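Local coordinates for protein 373aa long hypothetical citrate synthase (Sulfolobus tokodaii, PDB 1VGP) that is of unknown function but is a largely helical, two-subunit protein of the citrate synthase family, at residues A[92-97]-A[125-130]; A[100-105]-A[117-122]; A[223-228]-A[247-252]; A[241-246]-A[297-302]. All coordinates share one frame; numbering follows the deposited sequence.

Interaction 1: A[92-97]-A[125-130]; sequences MDILRT and PTIVAN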
loop_
_atom_site.group_PDB
_atom_site.type_symbol
_atom_site.label_atom_id
_atom_site.label_comp_id
_atom_site.label_asym_id
_atom_site.label_seq_id
_atom_site.Cartn_x
_atom_site.Cartn_y
_atom_site.Cartn_z
ATOM N N MET A 92 -12.759 -2.171 6.555
ATOM C CA MET A 92 -11.597 -2.135 5.661
ATOM C C MET A 92 -10.301 -1.966 6.434
ATOM O O MET A 92 -9.315 -2.644 6.156
ATOM C CB MET A 92 -11.713 -0.997 4.646
ATOM C CG MET A 92 -12.668 -1.277 3.502
ATOM S SD MET A 92 -12.427 -2.868 2.674
ATOM C CE MET A 92 -11.382 -2.363 1.283
ATOM N N ASP A 93 -10.306 -1.057 7.403
ATOM C CA ASP A 93 -9.122 -0.843 8.229
ATOM C C ASP A 93 -8.834 -2.077 9.083
ATOM O O ASP A 93 -7.673 -2.401 9.360
ATOM C CB ASP A 93 -9.313 0.378 9.127
ATOM C CG ASP A 93 -9.519 1.658 8.339
ATOM O OD1 ASP A 93 -9.169 1.700 7.139
ATOM O OD2 ASP A 93 -10.039 2.628 8.929
ATOM N N ILE A 94 -9.885 -2.776 9.491
ATOM C CA ILE A 94 -9.683 -4.032 10.192
ATOM C C ILE A 94 -8.959 -4.988 9.256
ATOM O O ILE A 94 -7.951 -5.597 9.623
ATOM C CB ILE A 94 -11.031 -4.664 10.640
ATOM C CG1 ILE A 94 -11.667 -3.804 11.730
ATOM C CG2 ILE A 94 -10.801 -6.072 11.173
ATOM C CD1 ILE A 94 -10.737 -3.534 12.906
ATOM N N LEU A 95 -9.480 -5.099 8.039
ATOM C CA LEU A 95 -8.952 -6.032 7.060
ATOM C C LEU A 95 -7.487 -5.708 6.732
ATOM O O LEU A 95 -6.633 -6.600 6.653
ATOM C CB LEU A 95 -9.811 -5.977 5.795
ATOM C CG LEU A 95 -9.703 -7.166 4.834
ATOM C CD1 LEU A 95 -9.980 -8.465 5.585
ATOM C CD2 LEU A 95 -10.696 -6.986 3.695
ATOM N N ARG A 96 -7.210 -4.425 6.545
ATOM C CA ARG A 96 -5.864 -3.946 6.256
ATOM C C ARG A 96 -4.888 -4.363 7.351
ATOM O O ARG A 96 -3.828 -4.937 7.082
ATOM C CB ARG A 96 -5.874 -2.421 6.143
ATOM C CG ARG A 96 -4.566 -1.808 5.681
ATOM C CD ARG A 96 -4.653 -0.298 5.767
ATOM N NE ARG A 96 -4.900 0.127 7.135
ATOM C CZ ARG A 96 -5.472 1.277 7.475
ATOM N NH1 ARG A 96 -5.919 2.101 6.542
ATOM N NH2 ARG A 96 -5.587 1.608 8.755
ATOM N N THR A 97 -5.254 -4.066 8.589
ATOM C CA THR A 97 -4.402 -4.360 9.721
ATOM C C THR A 97 -4.208 -5.874 9.890
ATOM O O THR A 97 -3.083 -6.360 10.114
ATOM C CB THR A 97 -5.007 -3.754 11.005
ATOM O OG1 THR A 97 -5.366 -2.391 10.759
ATOM C CG2 THR A 97 -4.009 -3.793 12.149
ATOM N N PRO A 125 -12.367 -14.124 4.317
ATOM C CA PRO A 125 -13.727 -14.304 4.840
ATOM C C PRO A 125 -13.773 -14.524 6.359
ATOM O O PRO A 125 -14.682 -14.031 7.035
ATOM C CB PRO A 125 -14.268 -15.492 4.034
ATOM C CG PRO A 125 -13.052 -16.176 3.481
ATOM C CD PRO A 125 -12.052 -15.092 3.248
ATOM N N THR A 126 -12.778 -15.239 6.889
ATOM C CA THR A 126 -12.659 -15.474 8.328
ATOM C C THR A 126 -12.446 -14.175 9.092
ATOM O O THR A 126 -13.048 -13.965 10.146
ATOM C CB THR A 126 -11.482 -16.423 8.660
ATOM O OG1 THR A 126 -11.411 -17.479 7.697
ATOM C CG2 THR A 126 -11.665 -17.035 10.020
ATOM N N ILE A 127 -11.579 -13.308 8.571
ATOM C CA ILE A 127 -11.389 -11.981 9.164
ATOM C C ILE A 127 -12.709 -11.213 9.133
ATOM O O ILE A 127 -13.138 -10.649 10.137
ATOM C CB ILE A 127 -10.337 -11.153 8.389
ATOM C CG1 ILE A 127 -8.971 -11.845 8.449
ATOM C CG2 ILE A 127 -10.254 -9.747 8.963
ATOM C CD1 ILE A 127 -7.907 -11.172 7.600
ATOM N N VAL A 128 -13.353 -11.204 7.971
ATOM C CA VAL A 128 -14.541 -10.393 7.792
ATOM C C VAL A 128 -15.680 -10.888 8.689
ATOM O O VAL A 128 -16.247 -10.117 9.465
ATOM C CB VAL A 128 -14.981 -10.389 6.305
ATOM C CG1 VAL A 128 -16.238 -9.547 6.118
ATOM C CG2 VAL A 128 -13.858 -9.831 5.444
ATOM N N ALA A 129 -16.004 -12.174 8.601
ATOM C CA ALA A 129 -17.116 -12.713 9.383
ATOM C C ALA A 129 -16.873 -12.562 10.892
ATOM O O ALA A 129 -17.780 -12.181 11.640
ATOM C CB ALA A 129 -17.346 -14.186 9.031
ATOM N N ASN A 130 -15.646 -12.853 11.329
ATOM C CA ASN A 130 -15.293 -12.787 12.744
ATOM C C ASN A 130 -15.483 -11.384 13.293
ATOM O O ASN A 130 -15.962 -11.200 14.411
ATOM C CB ASN A 130 -13.841 -13.213 12.951
ATOM C CG ASN A 130 -13.685 -14.721 13.056
ATOM O OD1 ASN A 130 -12.601 -15.225 13.362
ATOM N ND2 ASN A 130 -14.773 -15.450 12.801
#

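Interaction 2: A[100-105]-A[117-122]; sequences SLLGIE and GIKLIS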
loop_
_atom_site.group_PDB
_atom_site.type_symbol
_atom_site.label_atom_id
_atom_site.label_comp_id
_atom_site.label_asym_id
_atom_site.label_seq_id
_atom_site.Cartn_x
_atom_site.Cartn_y
_atom_site.Cartn_z
ATOM N N SER A 100 -1.874 -7.270 7.479
ATOM C CA SER A 100 -0.547 -6.829 7.878
ATOM C C SER A 100 -0.010 -7.726 8.992
ATOM O O SER A 100 1.147 -8.146 8.959
ATOM C CB SER A 100 -0.601 -5.381 8.364
ATOM O OG SER A 100 0.694 -4.898 8.655
ATOM N N LEU A 101 -0.859 -8.012 9.978
ATOM C CA LEU A 101 -0.488 -8.891 11.082
ATOM C C LEU A 101 -0.210 -10.297 10.571
ATOM O O LEU A 101 0.743 -10.953 10.999
ATOM C CB LEU A 101 -1.605 -8.926 12.131
ATOM C CG LEU A 101 -1.825 -7.630 12.910
ATOM C CD1 LEU A 101 -3.245 -7.568 13.442
ATOM C CD2 LEU A 101 -0.823 -7.552 14.043
ATOM N N LEU A 102 -1.036 -10.762 9.644
ATOM C CA LEU A 102 -0.824 -12.074 9.057
ATOM C C LEU A 102 0.590 -12.180 8.499
ATOM O O LEU A 102 1.234 -13.224 8.617
ATOM C CB LEU A 102 -1.856 -12.332 7.962
ATOM C CG LEU A 102 -3.192 -12.890 8.467
ATOM C CD1 LEU A 102 -4.180 -13.037 7.315
ATOM C CD2 LEU A 102 -2.949 -14.239 9.127
ATOM N N GLY A 103 1.073 -11.092 7.904
ATOM C CA GLY A 103 2.431 -11.068 7.391
ATOM C C GLY A 103 3.473 -11.320 8.466
ATOM O O GLY A 103 4.388 -12.125 8.291
ATOM N N ILE A 104 3.330 -10.631 9.591
ATOM C CA ILE A 104 4.214 -10.835 10.729
ATOM C C ILE A 104 4.203 -12.278 11.230
ATOM O O ILE A 104 5.258 -12.853 11.506
ATOM C CB ILE A 104 3.842 -9.902 11.888
ATOM C CG1 ILE A 104 4.091 -8.447 11.468
ATOM C CG2 ILE A 104 4.660 -10.263 13.116
ATOM C CD1 ILE A 104 3.710 -7.415 12.503
ATOM N N GLU A 105 3.018 -12.866 11.339
ATOM C CA GLU A 105 2.901 -14.215 11.885
ATOM C C GLU A 105 3.380 -15.292 10.920
ATOM O O GLU A 105 3.573 -16.439 11.318
ATOM C CB GLU A 105 1.457 -14.491 12.301
ATOM C CG GLU A 105 1.023 -13.704 13.527
ATOM C CD GLU A 105 1.974 -13.888 14.701
ATOM O OE1 GLU A 105 2.200 -12.915 15.453
ATOM O OE2 GLU A 105 2.500 -15.010 14.871
ATOM N N GLY A 117 -0.450 -17.122 -1.584
ATOM C CA GLY A 117 -1.696 -16.524 -2.043
ATOM C C GLY A 117 -2.964 -17.261 -1.629
ATOM O O GLY A 117 -3.903 -16.628 -1.148
ATOM N N ILE A 118 -3.001 -18.581 -1.825
ATOM C CA ILE A 118 -4.155 -19.379 -1.427
ATOM C C ILE A 118 -4.541 -19.083 0.014
ATOM O O ILE A 118 -5.690 -18.746 0.314
ATOM C CB ILE A 118 -3.878 -20.887 -1.488
ATOM C CG1 ILE A 118 -3.228 -21.268 -2.822
ATOM C CG2 ILE A 118 -5.168 -21.646 -1.254
ATOM C CD1 ILE A 118 -4.055 -20.956 -4.021
ATOM N N LYS A 119 -3.568 -19.216 0.912
ATOM C CA LYS A 119 -3.832 -19.107 2.342
ATOM C C LYS A 119 -4.373 -17.720 2.706
ATOM O O LYS A 119 -5.340 -17.599 3.461
ATOM C CB LYS A 119 -2.554 -19.426 3.138
ATOM C CG LYS A 119 -1.386 -18.465 2.904
ATOM C CD LYS A 119 -0.808 -17.918 4.221
ATOM C CE LYS A 119 -1.778 -16.943 4.916
ATOM N NZ LYS A 119 -1.292 -16.469 6.260
ATOM N N LEU A 120 -3.762 -16.678 2.158
ATOM C CA LEU A 120 -4.273 -15.326 2.339
ATOM C C LEU A 120 -5.735 -15.229 1.915
ATOM O O LEU A 120 -6.576 -14.724 2.665
ATOM C CB LEU A 120 -3.448 -14.332 1.516
ATOM C CG LEU A 120 -2.845 -13.154 2.275
ATOM C CD1 LEU A 120 -2.369 -12.117 1.267
ATOM C CD2 LEU A 120 -3.862 -12.553 3.241
ATOM N N ILE A 121 -6.020 -15.716 0.707
ATOM C CA ILE A 121 -7.347 -15.619 0.104
ATOM C C ILE A 121 -8.386 -16.293 1.005
ATOM O O ILE A 121 -9.497 -15.795 1.190
ATOM C CB ILE A 121 -7.350 -16.303 -1.294
ATOM C CG1 ILE A 121 -6.487 -15.493 -2.258
ATOM C CG2 ILE A 121 -8.766 -16.428 -1.825
ATOM C CD1 ILE A 121 -6.196 -16.185 -3.554
ATOM N N SER A 122 -7.998 -17.426 1.569
ATOM C CA SER A 122 -8.892 -18.229 2.374
ATOM C C SER A 122 -9.220 -17.600 3.730
ATOM O O SER A 122 -10.255 -17.912 4.330
ATOM C CB SER A 122 -8.290 -19.608 2.587
ATOM O OG SER A 122 -8.045 -19.816 3.961
#

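Interaction 3: A[223-228]-A[247-252]; sequences LKMFKE and QRIMGF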
loop_
_atom_site.group_PDB
_atom_site.type_symbol
_atom_site.label_atom_id
_atom_site.label_comp_id
_atom_site.label_asym_id
_atom_site.label_seq_id
_atom_site.Cartn_x
_atom_site.Cartn_y
_atom_site.Cartn_z
ATOM N N LEU A 223 -28.240 1.119 -2.315
ATOM C CA LEU A 223 -29.109 0.635 -1.245
ATOM C C LEU A 223 -29.727 1.812 -0.502
ATOM O O LEU A 223 -30.912 1.796 -0.163
ATOM C CB LEU A 223 -28.313 -0.218 -0.254
ATOM C CG LEU A 223 -28.982 -1.452 0.367
ATOM C CD1 LEU A 223 -28.458 -1.619 1.783
ATOM C CD2 LEU A 223 -30.490 -1.322 0.369
ATOM N N LYS A 224 -28.905 2.831 -0.256
ATOM C CA LYS A 224 -29.332 4.044 0.434
ATOM C C LYS A 224 -30.423 4.739 -0.369
ATOM O O LYS A 224 -31.439 5.174 0.181
ATOM C CB LYS A 224 -28.140 4.994 0.621
ATOM C CG LYS A 224 -28.501 6.320 1.275
ATOM C CD LYS A 224 -27.453 7.410 1.007
ATOM C CE LYS A 224 -28.091 8.814 0.909
ATOM N NZ LYS A 224 -28.652 9.121 -0.456
ATOM N N MET A 225 -30.209 4.831 -1.678
ATOM C CA MET A 225 -31.194 5.428 -2.566
ATOM C C MET A 225 -32.528 4.682 -2.533
ATOM O O MET A 225 -33.584 5.298 -2.389
ATOM C CB MET A 225 -30.653 5.464 -3.990
ATOM C CG MET A 225 -31.615 6.076 -4.993
ATOM S SD MET A 225 -31.036 5.856 -6.677
ATOM C CE MET A 225 -31.476 4.176 -6.961
ATOM N N PHE A 226 -32.487 3.357 -2.666
ATOM C CA PHE A 226 -33.715 2.570 -2.580
ATOM C C PHE A 226 -34.413 2.843 -1.250
ATOM O O PHE A 226 -35.636 2.872 -1.174
ATOM C CB PHE A 226 -33.421 1.069 -2.687
ATOM C CG PHE A 226 -32.708 0.669 -3.945
ATOM C CD1 PHE A 226 -32.948 1.334 -5.142
ATOM C CD2 PHE A 226 -31.792 -0.382 -3.930
ATOM C CE1 PHE A 226 -32.285 0.957 -6.306
ATOM C CE2 PHE A 226 -31.125 -0.765 -5.084
ATOM C CZ PHE A 226 -31.371 -0.093 -6.277
ATOM N N LYS A 227 -33.624 3.025 -0.198
ATOM C CA LYS A 227 -34.182 3.240 1.122
ATOM C C LYS A 227 -34.933 4.566 1.195
ATOM O O LYS A 227 -36.070 4.609 1.665
ATOM C CB LYS A 227 -33.075 3.192 2.186
ATOM C CG LYS A 227 -32.790 1.777 2.722
ATOM C CD LYS A 227 -31.433 1.686 3.423
ATOM C CE LYS A 227 -31.235 0.333 4.098
ATOM N NZ LYS A 227 -32.455 -0.102 4.836
ATOM N N GLU A 228 -34.317 5.647 0.717
ATOM C CA GLU A 228 -34.948 6.949 0.862
ATOM C C GLU A 228 -36.108 7.191 -0.100
ATOM O O GLU A 228 -37.050 7.904 0.237
ATOM C CB GLU A 228 -33.911 8.074 0.771
ATOM C CG GLU A 228 -33.102 8.158 -0.496
ATOM C CD GLU A 228 -31.978 9.179 -0.376
ATOM O OE1 GLU A 228 -31.149 9.050 0.557
ATOM O OE2 GLU A 228 -31.918 10.111 -1.210
ATOM N N GLN A 247 -27.902 15.301 -11.011
ATOM C CA GLN A 247 -27.302 14.456 -9.995
ATOM C C GLN A 247 -27.236 12.998 -10.456
ATOM O O GLN A 247 -28.151 12.505 -11.119
ATOM C CB GLN A 247 -28.112 14.544 -8.695
ATOM C CG GLN A 247 -28.324 15.959 -8.194
ATOM C CD GLN A 247 -29.204 16.027 -6.959
ATOM O OE1 GLN A 247 -30.426 15.826 -7.018
ATOM N NE2 GLN A 247 -28.580 16.305 -5.819
ATOM N N ARG A 248 -26.151 12.307 -10.104
ATOM C CA ARG A 248 -25.945 10.915 -10.517
ATOM C C ARG A 248 -27.071 9.979 -10.048
ATOM O O ARG A 248 -27.741 10.238 -9.052
ATOM C CB ARG A 248 -24.595 10.423 -9.981
ATOM C CG ARG A 248 -24.043 9.185 -10.687
ATOM C CD ARG A 248 -23.587 9.490 -12.126
ATOM N NE ARG A 248 -24.702 9.829 -13.020
ATOM C CZ ARG A 248 -25.318 8.970 -13.831
ATOM N NH1 ARG A 248 -24.901 7.714 -13.917
ATOM N NH2 ARG A 248 -26.359 9.376 -14.552
ATOM N N ILE A 249 -27.281 8.891 -10.782
ATOM C CA ILE A 249 -28.160 7.823 -10.319
ATOM C C ILE A 249 -27.314 6.649 -9.865
ATOM O O ILE A 249 -26.677 5.995 -10.682
ATOM C CB ILE A 249 -29.101 7.332 -11.437
ATOM C CG1 ILE A 249 -29.978 8.492 -11.932
ATOM C CG2 ILE A 249 -29.968 6.189 -10.923
ATOM C CD1 ILE A 249 -30.921 9.072 -10.878
ATOM N N MET A 250 -27.306 6.394 -8.560
ATOM C CA MET A 250 -26.458 5.362 -7.970
ATOM C C MET A 250 -26.692 4.014 -8.624
ATOM O O MET A 250 -27.835 3.613 -8.854
ATOM C CB MET A 250 -26.729 5.255 -6.470
ATOM C CG MET A 250 -26.782 6.596 -5.762
ATOM S SD MET A 250 -25.269 7.548 -6.007
ATOM C CE MET A 250 -25.289 8.547 -4.514
ATOM N N GLY A 251 -25.600 3.320 -8.926
ATOM C CA GLY A 251 -25.692 2.015 -9.554
ATOM C C GLY A 251 -25.871 2.093 -11.057
ATOM O O GLY A 251 -26.180 1.093 -11.709
ATOM N N PHE A 252 -25.684 3.281 -11.617
ATOM C CA PHE A 252 -25.737 3.437 -13.062
ATOM C C PHE A 252 -24.419 3.960 -13.593
ATOM O O PHE A 252 -23.608 4.493 -12.842
ATOM C CB PHE A 252 -26.853 4.390 -13.451
ATOM C CG PHE A 252 -28.162 3.710 -13.721
ATOM C CD1 PHE A 252 -28.639 3.585 -15.023
ATOM C CD2 PHE A 252 -28.933 3.216 -12.673
ATOM C CE1 PHE A 252 -29.871 2.975 -15.273
ATOM C CE2 PHE A 252 -30.172 2.601 -12.912
ATOM C CZ PHE A 252 -30.644 2.479 -14.210
#

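Interaction 4: A[241-246]-A[297-302]; sequences NRLSNK and IKYLGP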
loop_
_atom_site.group_PDB
_atom_site.type_symbol
_atom_site.label_atom_id
_atom_site.label_comp_id
_atom_site.label_asym_id
_atom_site.label_seq_id
_atom_site.Cartn_x
_atom_site.Cartn_y
_atom_site.Cartn_z
ATOM N N ASN A 241 -36.415 14.108 -10.390
ATOM C CA ASN A 241 -35.901 15.255 -9.668
ATOM C C ASN A 241 -34.380 15.253 -9.682
ATOM O O ASN A 241 -33.741 16.296 -9.830
ATOM C CB ASN A 241 -36.393 15.253 -8.229
ATOM C CG ASN A 241 -35.976 16.510 -7.491
ATOM O OD1 ASN A 241 -35.134 16.469 -6.593
ATOM N ND2 ASN A 241 -36.550 17.648 -7.891
ATOM N N ARG A 242 -33.803 14.073 -9.525
ATOM C CA ARG A 242 -32.364 13.942 -9.462
ATOM C C ARG A 242 -31.753 14.365 -10.802
ATOM O O ARG A 242 -30.759 15.090 -10.849
ATOM C CB ARG A 242 -32.021 12.489 -9.143
ATOM C CG ARG A 242 -30.716 12.276 -8.422
ATOM C CD ARG A 242 -30.899 11.440 -7.174
ATOM N NE ARG A 242 -30.079 11.999 -6.113
ATOM C CZ ARG A 242 -28.761 11.891 -6.075
ATOM N NH1 ARG A 242 -28.031 12.750 -5.370
ATOM N NH2 ARG A 242 -28.172 10.907 -6.727
ATOM N N LEU A 243 -32.369 13.922 -11.893
ATOM C CA LEU A 243 -31.819 14.143 -13.227
ATOM C C LEU A 243 -31.903 15.605 -13.636
ATOM O O LEU A 243 -31.039 16.116 -14.353
ATOM C CB LEU A 243 -32.563 13.290 -14.262
ATOM C CG LEU A 243 -32.390 11.778 -14.113
ATOM C CD1 LEU A 243 -33.343 11.064 -15.045
ATOM C CD2 LEU A 243 -30.950 11.397 -14.404
ATOM N N SER A 244 -32.950 16.278 -13.176
ATOM C CA SER A 244 -33.228 17.639 -13.611
ATOM C C SER A 244 -32.193 18.621 -13.089
ATOM O O SER A 244 -31.910 19.627 -13.731
ATOM C CB SER A 244 -34.610 18.068 -13.139
ATOM O OG SER A 244 -34.657 18.117 -11.727
ATOM N N ASN A 245 -31.632 18.353 -11.916
ATOM C CA ASN A 245 -30.517 19.169 -11.452
ATOM C C ASN A 245 -29.278 18.343 -11.292
ATOM O O ASN A 245 -28.898 17.945 -10.190
ATOM C CB ASN A 245 -30.875 19.904 -10.147
ATOM C CG ASN A 245 -31.697 19.068 -9.222
ATOM O OD1 ASN A 245 -31.470 17.870 -9.095
ATOM N ND2 ASN A 245 -32.661 19.687 -8.566
ATOM N N LYS A 246 -28.593 18.161 -12.408
ATOM C CA LYS A 246 -27.944 16.936 -12.820
ATOM C C LYS A 246 -27.198 16.161 -11.745
ATOM O O LYS A 246 -25.982 16.316 -11.583
ATOM C CB LYS A 246 -27.015 17.276 -13.976
ATOM C CG LYS A 246 -26.871 18.787 -14.196
ATOM C CD LYS A 246 -26.610 19.156 -15.655
ATOM C CE LYS A 246 -26.828 20.648 -15.896
ATOM N NZ LYS A 246 -26.005 21.163 -17.028
ATOM N N ILE A 297 -33.048 3.240 -17.163
ATOM C CA ILE A 297 -32.693 2.814 -18.517
ATOM C C ILE A 297 -33.369 3.692 -19.584
ATOM O O ILE A 297 -32.749 4.060 -20.583
ATOM C CB ILE A 297 -33.066 1.328 -18.747
ATOM C CG1 ILE A 297 -32.174 0.430 -17.880
ATOM C CG2 ILE A 297 -32.898 0.966 -20.206
ATOM C CD1 ILE A 297 -32.553 -1.036 -17.931
ATOM N N LYS A 298 -34.635 4.030 -19.351
ATOM C CA LYS A 298 -35.388 4.863 -20.279
ATOM C C LYS A 298 -34.667 6.177 -20.545
ATOM O O LYS A 298 -34.338 6.487 -21.690
ATOM C CB LYS A 298 -36.784 5.137 -19.721
ATOM C CG LYS A 298 -37.703 5.934 -20.642
ATOM C CD LYS A 298 -38.900 6.468 -19.857
ATOM C CE LYS A 298 -39.815 7.329 -20.709
ATOM N NZ LYS A 298 -41.160 6.710 -20.855
ATOM N N TYR A 299 -34.406 6.949 -19.493
ATOM C CA TYR A 299 -33.807 8.274 -19.655
ATOM C C TYR A 299 -32.306 8.273 -19.918
ATOM O O TYR A 299 -31.800 9.115 -20.662
ATOM C CB TYR A 299 -34.099 9.141 -18.428
ATOM C CG TYR A 299 -35.455 9.802 -18.488
ATOM C CD1 TYR A 299 -35.587 11.121 -18.912
ATOM C CD2 TYR A 299 -36.607 9.098 -18.152
ATOM C CE1 TYR A 299 -36.840 11.718 -19.000
ATOM C CE2 TYR A 299 -37.858 9.682 -18.237
ATOM C CZ TYR A 299 -37.969 10.989 -18.658
ATOM O OH TYR A 299 -39.209 11.580 -18.727
ATOM N N LEU A 300 -31.589 7.330 -19.318
ATOM C CA LEU A 300 -30.129 7.344 -19.364
ATOM C C LEU A 300 -29.571 6.387 -20.399
ATOM O O LEU A 300 -28.456 6.572 -20.895
ATOM C CB LEU A 300 -29.571 6.994 -17.988
ATOM C CG LEU A 300 -29.448 8.151 -16.995
ATOM C CD1 LEU A 300 -30.691 9.021 -17.050
ATOM C CD2 LEU A 300 -29.250 7.579 -15.599
ATOM N N GLY A 301 -30.343 5.351 -20.723
ATOM C CA GLY A 301 -29.842 4.297 -21.600
ATOM C C GLY A 301 -29.346 4.822 -22.936
ATOM O O GLY A 301 -28.278 4.436 -23.389
ATOM N N PRO A 302 -30.117 5.700 -23.600
ATOM C CA PRO A 302 -29.691 6.318 -24.856
ATOM C C PRO A 302 -28.381 7.104 -24.801
ATOM O O PRO A 302 -27.787 7.378 -25.843
ATOM C CB PRO A 302 -30.877 7.204 -25.242
ATOM C CG PRO A 302 -31.723 7.292 -24.025
ATOM C CD PRO A 302 -31.523 6.012 -23.305
#

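Interaction 1: A[92-97]-A[125-130]
L95 and I127 meet where two helices of the citrate synthase fold, 91-105 and 113-135, pack in the interior. Segments 92-97 and 125-130 run roughly antiparallel (138° between their N-to-C directions), their axes 10.0 Å apart at closest. One leucine branch does most of the touching. CD1 of L95 lies 3.6 Å from CG2 of I127, and the two side chains cross at about a right angle. With CG anti to the backbone N (chi1 -161°), L95 swings CD1 across the gap although its CB does not face the other helix. The same methyl reaches CG2 of V128 at 4.1 Å, and CG2 of I94 stands 4.3 Å from CG2 of I127. Branched aliphatic residues suit this fully buried seam, which carries no hydrogen bond. Helix 91-105 also takes part in the dimer interface of this mostly helical fold: T97 and R96 both bond to S100 of the second subunit, and I94 packs on its I104. The carbonyl O of D93 accepts T97 N and, from the opposite face of its plane, T97 OG1 at 2.7 Å. The D93 carboxylate pairs with K211 and lies near R96 NH1 by charge alone, since no N-H points at it.

Interaction 2: A[100-105]-A[117-122]
Apolar packing between L102 and L120 gives this contact its centre. CD1 of L102 lies 4.1 Å from CD2 of L120, and the two leucines meet at a slant. Their CA atoms are 8.2 Å apart, so the backbones stay well separated and the gap is bridged by side chains alone. The CB of L102 is directed toward the other helix; that of L120 is not, and its CD2 makes the contact. Leucine fits both places because it is long enough to reach over and purely aliphatic.

The second kind of contact sets a charge beside a hydrocarbon. CD2 of L102 is 4.0 Å from NZ of K119, and the two chains run alongside, pointing opposite ways. Helices 91-105 and 113-135, successive in the chain, form a helical hairpin here in the citrate synthase fold, and Y200 on helix 199-210 covers both leucines.

Hydrogen bonding to that same tyrosine satisfies the lysine: NZ of K119 bonds to the hydroxyl of Y200. K119 begins from a chi1 of 63°, with CG between the backbone N and the carbonyl carbon, and bends twice more, bringing the ammonium to the tyrosine hydroxyl beside the leucines. Across the dimer interface, L101 and I104 pack on T97 of the second subunit.

Interaction 3: A[223-228]-A[247-252]
M225, on the last turns of helix 221-228, faces M250 in an irregular loop, their CA atoms 7.2 Å apart. Residues 247-252 run extended and then fold into a type II beta turn from I249 to F252. G251 takes its third position with a positive phi of 83°, a conformation that favours glycine. The turn is closed by a weak bond from F252 N to I249 O, and backbone bonding between G251 and N308 ties it to the chain just before helix 309-319.

The loop joins helices 235-244 and 262-278 of the citrate synthase fold, and the contact seats it against the end of a neighbouring helix. M225 does this with an almost fully extended chain, CG anti to the backbone N (chi1 -180°), which bends only at its last torsion. SD thereby lies 4.4 Å from CG2 of I249 and also 4.4 Å from CB of M250, while CE stops 4.1 Å from the carbonyl O of M250. An unbranched thioether can bend to follow such an uneven surface, and Y238 and V292 pack on the same side chain. At the exposed flank of the helix K224 and E228, one turn apart, form a salt bridge: NZ of K224 comes to 2.7 Å from OE1 of E228, from above the carboxylate plane. The second oxygen of E228 bonds to the hydroxyl of Y238. F226 meets F311 edge-to-face.

Interaction 4: A[241-246]-A[297-302]
L243, its CB directed toward segment 297-302, divides its two methyls between Y299 and L300. With CG anti to the carbonyl carbon (chi1 -66°), the side chain stands out from helix 235-244 and presents both methyls to its partners. CD2 of L243 meets CD1 of L300 at 3.6 Å, and CD1 of L243 is 3.9 Å from that same atom, so a single methyl of L300 sits against both tips of the fork. The two leucines run at a slant to one another. L300 leaves its helix to one side of the contact, and its own bends carry CD1 inward. CD1 of L243 also lies 4.0 Å from CB of Y299. That CB is the closest atom of the tyrosine, and the same leucine methyl lies obliquely by its ring.

Helix 235-244 finishes here, in an outlying part of this citrate synthase-type chain: N245 is the first residue to leave helical angles. Just before it, OG of S244 bonds to the carbonyl O of N241 at 2.8 Å from above the carbonyl plane, a hydroxyl turned back onto the carbonyl three residues earlier. In the partner segment G301 N bonds to I297 O at 2.7 Å, an alpha-helical i to i-4 bond, and G301 and P302 belong to a 3-10 segment. The buried L300 also packs on R248 and I305.

No hydrogen bond or ion pair crosses between the segments, so van der Waals packing and the burial of aliphatic surface, graded from buried L300 to exposed Y299, are what hold these two segments together.

In the fold
The four contacts form two pairs. Interactions 1 and 2 share helices 91-105 and 113-135, with centres 11 Å apart; interaction 2 is enclosed by interaction 1 along the chain, and I127 CD1 touches L102 CD1 at 4.2 Å, so the two contacts adjoin beside the second subunit. Interactions 3 and 4 come later, with centres 12 Å apart and alternating segments. The chain from helix 235-244 into the loop 247-252 links them, with Q247 N probably hydrogen-bonded to R242 O. Interaction 4 lies about 45 Å, centre to centre, from interaction 2, across the chain's centre. One pair therefore backs the dimer interface, while the other lies in an outlying part of the chain, where the second subunit touches none of the four segments.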